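Local structure of class I phosphodiesterase PDEB1 (2R8Q) at residues Leu66-Ser70 against Gly71-Lys75; Leu184-Pro187 against Ala188-Val191; Tyr52-Pro55 against Met56-Ala59. The protein is a class I phosphodiesterase of the HD superfamily, modelled here as its largely helical catalytic domain with zinc and magnesium ions bound. All coordinates share one frame; numbering follows the deposited sequence.

How the interactions relate
Taken together, the three contacts illustrate how an all-helical domain manages its helix ends and corners. Along the sequence interaction 3 comes first, at the start of helix 55-68; interaction 1 follows at the far end of the same helix, where the chain turns into helix 72-75; interaction 2 comes much later, in the loop between helices 171-184 and 197-212. Centres of interactions 1 and 3 lie about 21 Å apart, those of 1 and 2 about 17 Å, and those of 2 and 3 about 24 Å. None touches another. Helix 80-92 is met by all three, through side-chain packing in interactions 1 and 2 and through the Asp57-Arg91 salt bridge in interaction 3.

Interaction 1: Leu66-Ser70 against Gly71-Lys75; sequences LLWNS and GLPEK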
ATOM      1  N   LEU A  66      17.945  16.439 -18.303  1.00 18.92           N
ATOM      2  CA  LEU A  66      17.573  17.569 -17.466  1.00 19.63           C
ATOM      3  C   LEU A  66      18.057  17.415 -16.029  1.00 17.87           C
ATOM      4  O   LEU A  66      18.666  18.330 -15.476  1.00 20.07           O
ATOM      5  CB  LEU A  66      16.053  17.757 -17.475  1.00 20.03           C
ATOM      6  CG  LEU A  66      15.526  18.942 -16.660  1.00 19.90           C
ATOM      7  CD1 LEU A  66      16.026  20.252 -17.256  1.00 21.73           C
ATOM      8  CD2 LEU A  66      14.004  18.915 -16.656  1.00 22.17           C
ATOM      9  N   LEU A  67      17.796  16.258 -15.429  1.00 18.31           N
ATOM     10  CA  LEU A  67      18.197  16.035 -14.046  1.00 18.85           C
ATOM     11  C   LEU A  67      19.699  15.879 -13.846  1.00 19.30           C
ATOM     12  O   LEU A  67      20.264  16.488 -12.939  1.00 19.42           O
ATOM     13  CB  LEU A  67      17.458  14.826 -13.469  1.00 19.75           C
ATOM     14  CG  LEU A  67      15.935  14.995 -13.375  1.00 21.53           C
ATOM     15  CD1 LEU A  67      15.350  13.812 -12.628  1.00 22.18           C
ATOM     16  CD2 LEU A  67      15.590  16.295 -12.656  1.00 23.78           C
ATOM     17  N   TRP A  68      20.362  15.085 -14.679  1.00 19.20           N
ATOM     18  CA  TRP A  68      21.800  14.925 -14.494  1.00 20.98           C
ATOM     19  C   TRP A  68      22.555  16.227 -14.723  1.00 21.30           C
ATOM     20  O   TRP A  68      23.437  16.591 -13.939  1.00 21.33           O
ATOM     21  CB  TRP A  68      22.377  13.853 -15.418  1.00 20.50           C
ATOM     22  CG  TRP A  68      23.841  13.676 -15.172  1.00 22.80           C
ATOM     23  CD1 TRP A  68      24.871  14.149 -15.937  1.00 24.55           C
ATOM     24  CD2 TRP A  68      24.440  13.090 -14.012  1.00 23.88           C
ATOM     25  NE1 TRP A  68      26.074  13.899 -15.318  1.00 24.77           N
ATOM     26  CE2 TRP A  68      25.838  13.251 -14.134  1.00 23.62           C
ATOM     27  CE3 TRP A  68      23.930  12.447 -12.875  1.00 22.76           C
ATOM     28  CZ2 TRP A  68      26.734  12.794 -13.161  1.00 24.39           C
ATOM     29  CZ3 TRP A  68      24.819  11.991 -11.907  1.00 24.59           C
ATOM     30  CH2 TRP A  68      26.207  12.169 -12.058  1.00 24.87           C
ATOM     31  N   ASN A  69      22.211  16.930 -15.795  1.00 22.08           N
ATOM     32  CA  ASN A  69      22.883  18.181 -16.119  1.00 23.32           C
ATOM     33  C   ASN A  69      22.588  19.314 -15.143  1.00 23.36           C
ATOM     34  O   ASN A  69      23.223  20.369 -15.201  1.00 25.29           O
ATOM     35  CB  ASN A  69      22.533  18.604 -17.547  1.00 25.49           C
ATOM     36  CG  ASN A  69      23.208  17.731 -18.590  1.00 27.64           C
ATOM     37  OD1 ASN A  69      22.784  17.682 -19.746  1.00 31.12           O
ATOM     38  ND2 ASN A  69      24.274  17.044 -18.189  1.00 28.89           N
ATOM     39  N   SER A  70      21.631  19.099 -14.245  1.00 22.34           N
ATOM     40  CA  SER A  70      21.284  20.117 -13.259  1.00 20.11           C
ATOM     41  C   SER A  70      22.365  20.155 -12.188  1.00 20.86           C
ATOM     42  O   SER A  70      22.522  21.152 -11.485  1.00 21.27           O
ATOM     43  CB  SER A  70      19.944  19.797 -12.590  1.00 19.73           C
ATOM     44  OG  SER A  70      20.077  18.718 -11.683  1.00 18.80           O
ATOM     45  N   GLY A  71      23.098  19.052 -12.067  1.00 19.91           N
ATOM     46  CA  GLY A  71      24.148  18.963 -11.071  1.00 21.04           C
ATOM     47  C   GLY A  71      23.662  18.471  -9.720  1.00 21.11           C
ATOM     48  O   GLY A  71      24.469  18.139  -8.852  1.00 21.77           O
ATOM     49  N   LEU A  72      22.347  18.406  -9.535  1.00 20.03           N
ATOM     50  CA  LEU A  72      21.789  17.963  -8.259  1.00 18.14           C
ATOM     51  C   LEU A  72      22.075  16.498  -7.918  1.00 18.78           C
ATOM     52  O   LEU A  72      22.444  16.183  -6.789  1.00 20.29           O
ATOM     53  CB  LEU A  72      20.280  18.237  -8.222  1.00 18.50           C
ATOM     54  CG  LEU A  72      19.895  19.721  -8.247  1.00 17.88           C
ATOM     55  CD1 LEU A  72      18.386  19.862  -8.409  1.00 18.03           C
ATOM     56  CD2 LEU A  72      20.364  20.401  -6.955  1.00 20.74           C
ATOM     57  N   PRO A  73      21.903  15.582  -8.882  1.00 17.96           N
ATOM     58  CA  PRO A  73      22.178  14.176  -8.568  1.00 18.65           C
ATOM     59  C   PRO A  73      23.609  13.964  -8.072  1.00 20.75           C
ATOM     60  O   PRO A  73      23.835  13.284  -7.073  1.00 21.48           O
ATOM     61  CB  PRO A  73      21.916  13.472  -9.895  1.00 20.71           C
ATOM     62  CG  PRO A  73      20.819  14.298 -10.490  1.00 19.14           C
ATOM     63  CD  PRO A  73      21.286  15.713 -10.214  1.00 18.29           C
ATOM     64  N   GLU A  74      24.574  14.561  -8.764  1.00 21.67           N
ATOM     65  CA  GLU A  74      25.972  14.415  -8.379  1.00 23.15           C
ATOM     66  C   GLU A  74      26.239  15.062  -7.028  1.00 22.40           C
ATOM     67  O   GLU A  74      26.967  14.512  -6.203  1.00 22.45           O
ATOM     68  CB  GLU A  74      26.891  15.041  -9.431  1.00 25.28           C
ATOM     69  CG  GLU A  74      28.368  14.763  -9.184  1.00 30.27           C
ATOM     70  CD  GLU A  74      29.274  15.457 -10.181  1.00 34.01           C
ATOM     71  OE1 GLU A  74      29.083  15.261 -11.400  1.00 36.31           O
ATOM     72  OE2 GLU A  74      30.182  16.195  -9.745  1.00 37.58           O
ATOM     73  N   LYS A  75      25.648  16.232  -6.806  1.00 22.46           N
ATOM     74  CA  LYS A  75      25.829  16.952  -5.551  1.00 23.29           C
ATOM     75  C   LYS A  75      25.410  16.094  -4.363  1.00 23.50           C
ATOM     76  O   LYS A  75      26.028  16.139  -3.297  1.00 23.80           O
ATOM     77  CB  LYS A  75      25.012  18.246  -5.569  1.00 24.97           C
ATOM     78  CG  LYS A  75      25.187  19.115  -4.336  1.00 29.36           C
ATOM     79  CD  LYS A  75      24.597  20.501  -4.556  1.00 33.57           C
ATOM     80  CE  LYS A  75      25.298  21.215  -5.707  1.00 37.13           C
ATOM     81  NZ  LYS A  75      24.730  22.563  -5.979  1.00 38.57           N
TER
HETATM   82  O   HOH W   1      24.444  15.672 -11.538  1.00 23.50           O
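Gly71 closes a type I beta turn on Trp68, its N-H reaching Trp68 O at 3.1 Å. With a positive phi of 88° it leaves the helical conformation of the residues before it, yet it also stands as N-cap of helix 72-75. Leu72 comes next: its N donates to Ser70 OG over 3.1 Å, and the bond is nearly straight. That hydroxyl works twice: it also donates to Leu67 O, 2.6 Å away, chi1 of 73° turning it back toward the helix. The result is a compact helix-to-helix corner in which one serine links the last turn of helix 55-68 to the first residue of the next helix. Pro73 then folds its ring over the same region, CD 3.0 Å from Leu67 O and CB 3.7 Å from Trp68 CE3; Leu83 of helix 80-92 touches both Trp68 and Pro73. Glu74 passes the far end of the indole, where its CB lies 4.0 Å from Trp68 CH2. A water above one indole face, offset toward the rim, accepts from Glu74 N and donates to Trp68 O at 2.8 Å.

Interaction 2: Leu184-Pro187 against Ala188-Val191; sequences LSDP and AADV
Above the carboxylate plane of Asp186 sits the N-H of Ala188, which donates to Asp186 OD2 at 3.0 Å from a direction 68° out of that plane. This bond from Ala188 N to Asp186 OD2 makes an Asx turn, of the Asx-Pro kind with Pro187 in the middle. Ala188 CB crowds the same oxygen at 3.4 Å. The second flat group, the carboxylate of Asp190, turns its OD1 to Phe192, just beyond the contact, and accepts from the backbone N there. A type I beta turn is superposed on the Asx turn: Ala189 N donates to Asp186 O over 2.9 Å, so Asp186 grips the bend with both its side chain and its carbonyl. The side chain can do this because its CG stands opposite the backbone N, chi1 175°. Beyond the bend the chain doubles back on the end of helix 171-184, and Asp190 CB comes to 3.4 Å from Leu184 O. A water donates to that carbonyl oxygen and, weakly, to Asp190 OD2. Helix 80-92 borders the loop, with Phe86 against Leu184 and Val191, Gln89 against Asp186 and Ala189, and Asn85 ND2 bonded to Ala188 O. On the buried side the Leu184 and Val191 side chains cross at a slant, Leu184 CD2 meeting Val191 CG2 at 3.8 Å.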
ATOM      1  N   LEU A 184      12.611   2.657  -4.765  1.00 19.15           N
ATOM      2  CA  LEU A 184      13.774   3.154  -4.041  1.00 19.00           C
ATOM      3  C   LEU A 184      14.439   2.137  -3.123  1.00 19.00           C
ATOM      4  O   LEU A 184      15.566   2.352  -2.679  1.00 20.25           O
ATOM      5  CB  LEU A 184      13.389   4.401  -3.237  1.00 19.85           C
ATOM      6  CG  LEU A 184      12.994   5.594  -4.107  1.00 18.51           C
ATOM      7  CD1 LEU A 184      12.354   6.679  -3.253  1.00 21.24           C
ATOM      8  CD2 LEU A 184      14.229   6.121  -4.833  1.00 20.47           C
ATOM      9  N   SER A 185      13.752   1.034  -2.839  1.00 19.73           N
ATOM     10  CA  SER A 185      14.316   0.004  -1.966  1.00 20.01           C
ATOM     11  C   SER A 185      15.397  -0.787  -2.696  1.00 22.38           C
ATOM     12  O   SER A 185      16.147  -1.543  -2.078  1.00 22.94           O
ATOM     13  CB  SER A 185      13.221  -0.951  -1.476  1.00 20.07           C
ATOM     14  OG  SER A 185      12.740  -1.775  -2.523  1.00 21.76           O
ATOM     15  N   ASP A 186      15.461  -0.603  -4.012  1.00 21.38           N
ATOM     16  CA  ASP A 186      16.438  -1.275  -4.864  1.00 22.82           C
ATOM     17  C   ASP A 186      17.711  -0.432  -4.909  1.00 22.20           C
ATOM     18  O   ASP A 186      17.701   0.699  -5.392  1.00 20.24           O
ATOM     19  CB  ASP A 186      15.863  -1.425  -6.277  1.00 23.93           C
ATOM     20  CG  ASP A 186      16.860  -2.000  -7.267  1.00 27.16           C
ATOM     21  OD1 ASP A 186      16.550  -1.987  -8.476  1.00 29.58           O
ATOM     22  OD2 ASP A 186      17.942  -2.466  -6.847  1.00 27.91           O
ATOM     23  N   PRO A 187      18.830  -0.972  -4.402  1.00 22.18           N
ATOM     24  CA  PRO A 187      20.093  -0.229  -4.404  1.00 22.48           C
ATOM     25  C   PRO A 187      20.475   0.301  -5.785  1.00 21.80           C
ATOM     26  O   PRO A 187      21.093   1.361  -5.908  1.00 22.47           O
ATOM     27  CB  PRO A 187      21.100  -1.261  -3.894  1.00 23.94           C
ATOM     28  CG  PRO A 187      20.268  -2.133  -3.008  1.00 26.59           C
ATOM     29  CD  PRO A 187      19.009  -2.312  -3.817  1.00 23.96           C
ATOM     30  N   ALA A 188      20.097  -0.439  -6.822  1.00 20.32           N
ATOM     31  CA  ALA A 188      20.418  -0.063  -8.194  1.00 20.11           C
ATOM     32  C   ALA A 188      19.638   1.139  -8.714  1.00 19.91           C
ATOM     33  O   ALA A 188      20.012   1.734  -9.726  1.00 21.27           O
ATOM     34  CB  ALA A 188      20.199  -1.256  -9.117  1.00 21.16           C
ATOM     35  N   ALA A 189      18.560   1.497  -8.023  1.00 18.48           N
ATOM     36  CA  ALA A 189      17.730   2.626  -8.440  1.00 18.36           C
ATOM     37  C   ALA A 189      17.489   3.625  -7.315  1.00 18.64           C
ATOM     38  O   ALA A 189      16.670   4.533  -7.449  1.00 18.09           O
ATOM     39  CB  ALA A 189      16.392   2.114  -8.976  1.00 18.51           C
ATOM     40  N   ASP A 190      18.211   3.469  -6.211  1.00 17.29           N
ATOM     41  CA  ASP A 190      18.037   4.358  -5.068  1.00 17.92           C
ATOM     42  C   ASP A 190      18.727   5.708  -5.259  1.00 18.23           C
ATOM     43  O   ASP A 190      19.913   5.860  -4.958  1.00 19.35           O
ATOM     44  CB  ASP A 190      18.539   3.657  -3.800  1.00 18.18           C
ATOM     45  CG  ASP A 190      18.433   4.529  -2.566  1.00 19.87           C
ATOM     46  OD1 ASP A 190      17.659   5.509  -2.584  1.00 20.23           O
ATOM     47  OD2 ASP A 190      19.121   4.226  -1.567  1.00 23.60           O
ATOM     48  N   VAL A 191      17.976   6.692  -5.753  1.00 17.41           N
ATOM     49  CA  VAL A 191      18.527   8.020  -5.996  1.00 16.34           C
ATOM     50  C   VAL A 191      18.806   8.818  -4.722  1.00 16.58           C
ATOM     51  O   VAL A 191      19.238   9.967  -4.788  1.00 16.50           O
ATOM     52  CB  VAL A 191      17.621   8.845  -6.944  1.00 16.40           C
ATOM     53  CG1 VAL A 191      17.566   8.171  -8.310  1.00 16.74           C
ATOM     54  CG2 VAL A 191      16.223   8.980  -6.361  1.00 17.98           C
TER
HETATM   55  O   HOH W   2      17.277   1.706  -0.636  1.00 40.56           O

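Interaction 3: Tyr52-Pro55 against Met56-Ala59; sequences YSEP and MDAA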
ATOM      1  N   TYR A  52      10.384  11.248 -32.517  1.00 21.33           N
ATOM      2  CA  TYR A  52      11.226  10.084 -32.258  1.00 20.04           C
ATOM      3  C   TYR A  52      10.516   8.740 -32.393  1.00 20.69           C
ATOM      4  O   TYR A  52       9.421   8.543 -31.868  1.00 21.46           O
ATOM      5  CB  TYR A  52      11.884  10.203 -30.875  1.00 19.43           C
ATOM      6  CG  TYR A  52      12.955  11.272 -30.833  1.00 18.09           C
ATOM      7  CD1 TYR A  52      12.624  12.617 -30.663  1.00 19.10           C
ATOM      8  CD2 TYR A  52      14.297  10.948 -31.045  1.00 20.97           C
ATOM      9  CE1 TYR A  52      13.601  13.615 -30.711  1.00 21.25           C
ATOM     10  CE2 TYR A  52      15.278  11.934 -31.099  1.00 20.60           C
ATOM     11  CZ  TYR A  52      14.926  13.264 -30.933  1.00 20.60           C
ATOM     12  OH  TYR A  52      15.894  14.240 -31.013  1.00 23.83           O
ATOM     13  N   SER A  53      11.155   7.817 -33.110  1.00 19.81           N
ATOM     14  CA  SER A  53      10.600   6.484 -33.332  1.00 19.64           C
ATOM     15  C   SER A  53      10.423   5.696 -32.039  1.00 18.80           C
ATOM     16  O   SER A  53       9.635   4.754 -31.986  1.00 20.36           O
ATOM     17  CB  SER A  53      11.492   5.688 -34.290  1.00 20.16           C
ATOM     18  OG  SER A  53      12.773   5.467 -33.725  1.00 23.03           O
ATOM     19  N   GLU A  54      11.178   6.070 -31.011  1.00 19.24           N
ATOM     20  CA  GLU A  54      11.101   5.430 -29.700  1.00 19.54           C
ATOM     21  C   GLU A  54      10.788   6.564 -28.725  1.00 17.74           C
ATOM     22  O   GLU A  54      11.649   7.008 -27.967  1.00 17.96           O
ATOM     23  CB  GLU A  54      12.442   4.785 -29.334  1.00 20.40           C
ATOM     24  CG  GLU A  54      12.865   3.627 -30.230  1.00 22.83           C
ATOM     25  CD  GLU A  54      11.993   2.396 -30.066  1.00 25.92           C
ATOM     26  OE1 GLU A  54      11.158   2.367 -29.136  1.00 27.87           O
ATOM     27  OE2 GLU A  54      12.150   1.447 -30.865  1.00 29.59           O
ATOM     28  N   PRO A  55       9.541   7.054 -28.742  1.00 17.30           N
ATOM     29  CA  PRO A  55       9.120   8.151 -27.866  1.00 15.93           C
ATOM     30  C   PRO A  55       9.282   7.923 -26.365  1.00 15.51           C
ATOM     31  O   PRO A  55       9.566   8.865 -25.628  1.00 16.78           O
ATOM     32  CB  PRO A  55       7.672   8.394 -28.296  1.00 16.82           C
ATOM     33  CG  PRO A  55       7.215   7.036 -28.728  1.00 17.64           C
ATOM     34  CD  PRO A  55       8.402   6.521 -29.512  1.00 16.53           C
ATOM     35  N   MET A  56       9.101   6.688 -25.905  1.00 15.57           N
ATOM     36  CA  MET A  56       9.268   6.409 -24.480  1.00 15.93           C
ATOM     37  C   MET A  56      10.738   6.529 -24.092  1.00 16.73           C
ATOM     38  O   MET A  56      11.059   6.971 -22.986  1.00 15.91           O
ATOM     39  CB  MET A  56       8.749   5.015 -24.137  1.00 16.81           C
ATOM     40  CG  MET A  56       7.235   4.939 -24.010  1.00 17.64           C
ATOM     41  SD  MET A  56       6.661   5.825 -22.535  1.00 20.54           S
ATOM     42  CE  MET A  56       4.891   5.818 -22.791  1.00 26.19           C
ATOM     43  N   ASP A  57      11.631   6.131 -24.995  1.00 16.81           N
ATOM     44  CA  ASP A  57      13.063   6.239 -24.721  1.00 16.88           C
ATOM     45  C   ASP A  57      13.465   7.711 -24.764  1.00 15.65           C
ATOM     46  O   ASP A  57      14.249   8.180 -23.935  1.00 16.07           O
ATOM     47  CB  ASP A  57      13.886   5.453 -25.753  1.00 16.54           C
ATOM     48  CG  ASP A  57      13.771   3.950 -25.583  1.00 18.39           C
ATOM     49  OD1 ASP A  57      13.551   3.483 -24.447  1.00 18.89           O
ATOM     50  OD2 ASP A  57      13.925   3.227 -26.591  1.00 20.07           O
ATOM     51  N   ALA A  58      12.925   8.448 -25.730  1.00 14.83           N
ATOM     52  CA  ALA A  58      13.229   9.868 -25.848  1.00 15.61           C
ATOM     53  C   ALA A  58      12.744  10.622 -24.605  1.00 15.90           C
ATOM     54  O   ALA A  58      13.437  11.496 -24.096  1.00 15.01           O
ATOM     55  CB  ALA A  58      12.580  10.438 -27.112  1.00 16.44           C
ATOM     56  N   ALA A  59      11.555  10.281 -24.120  1.00 16.00           N
ATOM     57  CA  ALA A  59      11.010  10.936 -22.931  1.00 15.99           C
ATOM     58  C   ALA A  59      11.888  10.659 -21.710  1.00 15.69           C
ATOM     59  O   ALA A  59      12.114  11.540 -20.884  1.00 15.58           O
ATOM     60  CB  ALA A  59       9.585  10.453 -22.678  1.00 16.00           C
TER
HETATM   61  O   HOH W   3      10.530   3.887 -26.918  1.00 24.87           O
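The N-terminus of helix 55-68 is the element at stake, with Glu54 as its N-cap and Pro55 as the first helical residue, and the contact between Glu54 and Asp57 lies across its first turn. Helix starts commonly have a side chain that accepts directly from the N-H groups of the first turn; here the service goes through a water. That water donates to Glu54 OE1 at 2.8 Å and accepts from Asp57 N at 3.2 Å. The glutamate bends at chi2, -69°, which brings its carboxylate round beside the helix instead of letting it extend away. It runs alongside the Asp57 side chain, pointing the same way, with the two carboxylate planes 37° apart; Asp57 OD2 touches Glu54 CB at 3.5 Å and lies 3.9 Å from Glu54 OE1. Two like charges so close would be expected to disfavour each other, but Asp57 OD1 forms a salt bridge with Arg91 of helix 80-92, which probably offsets part of the cost.

The backbone starts its regular pattern at once. Glu54 O receives Ala58 N at 3.0 Å and also a weak, strongly bent bond from Asp57 N, while Pro55 O takes Ala59 N. Pro55 and Met56 rest on Tyr103 of helix 102-118, and Met56 on Phe102 as well. Tyr52 lies just past the end of helix 45-51: its hydroxyl bonds to Asp31 O, and near the root of the ring, obliquely placed, the methyl CB of Ala58 lies 3.8 Å from Tyr52 CG.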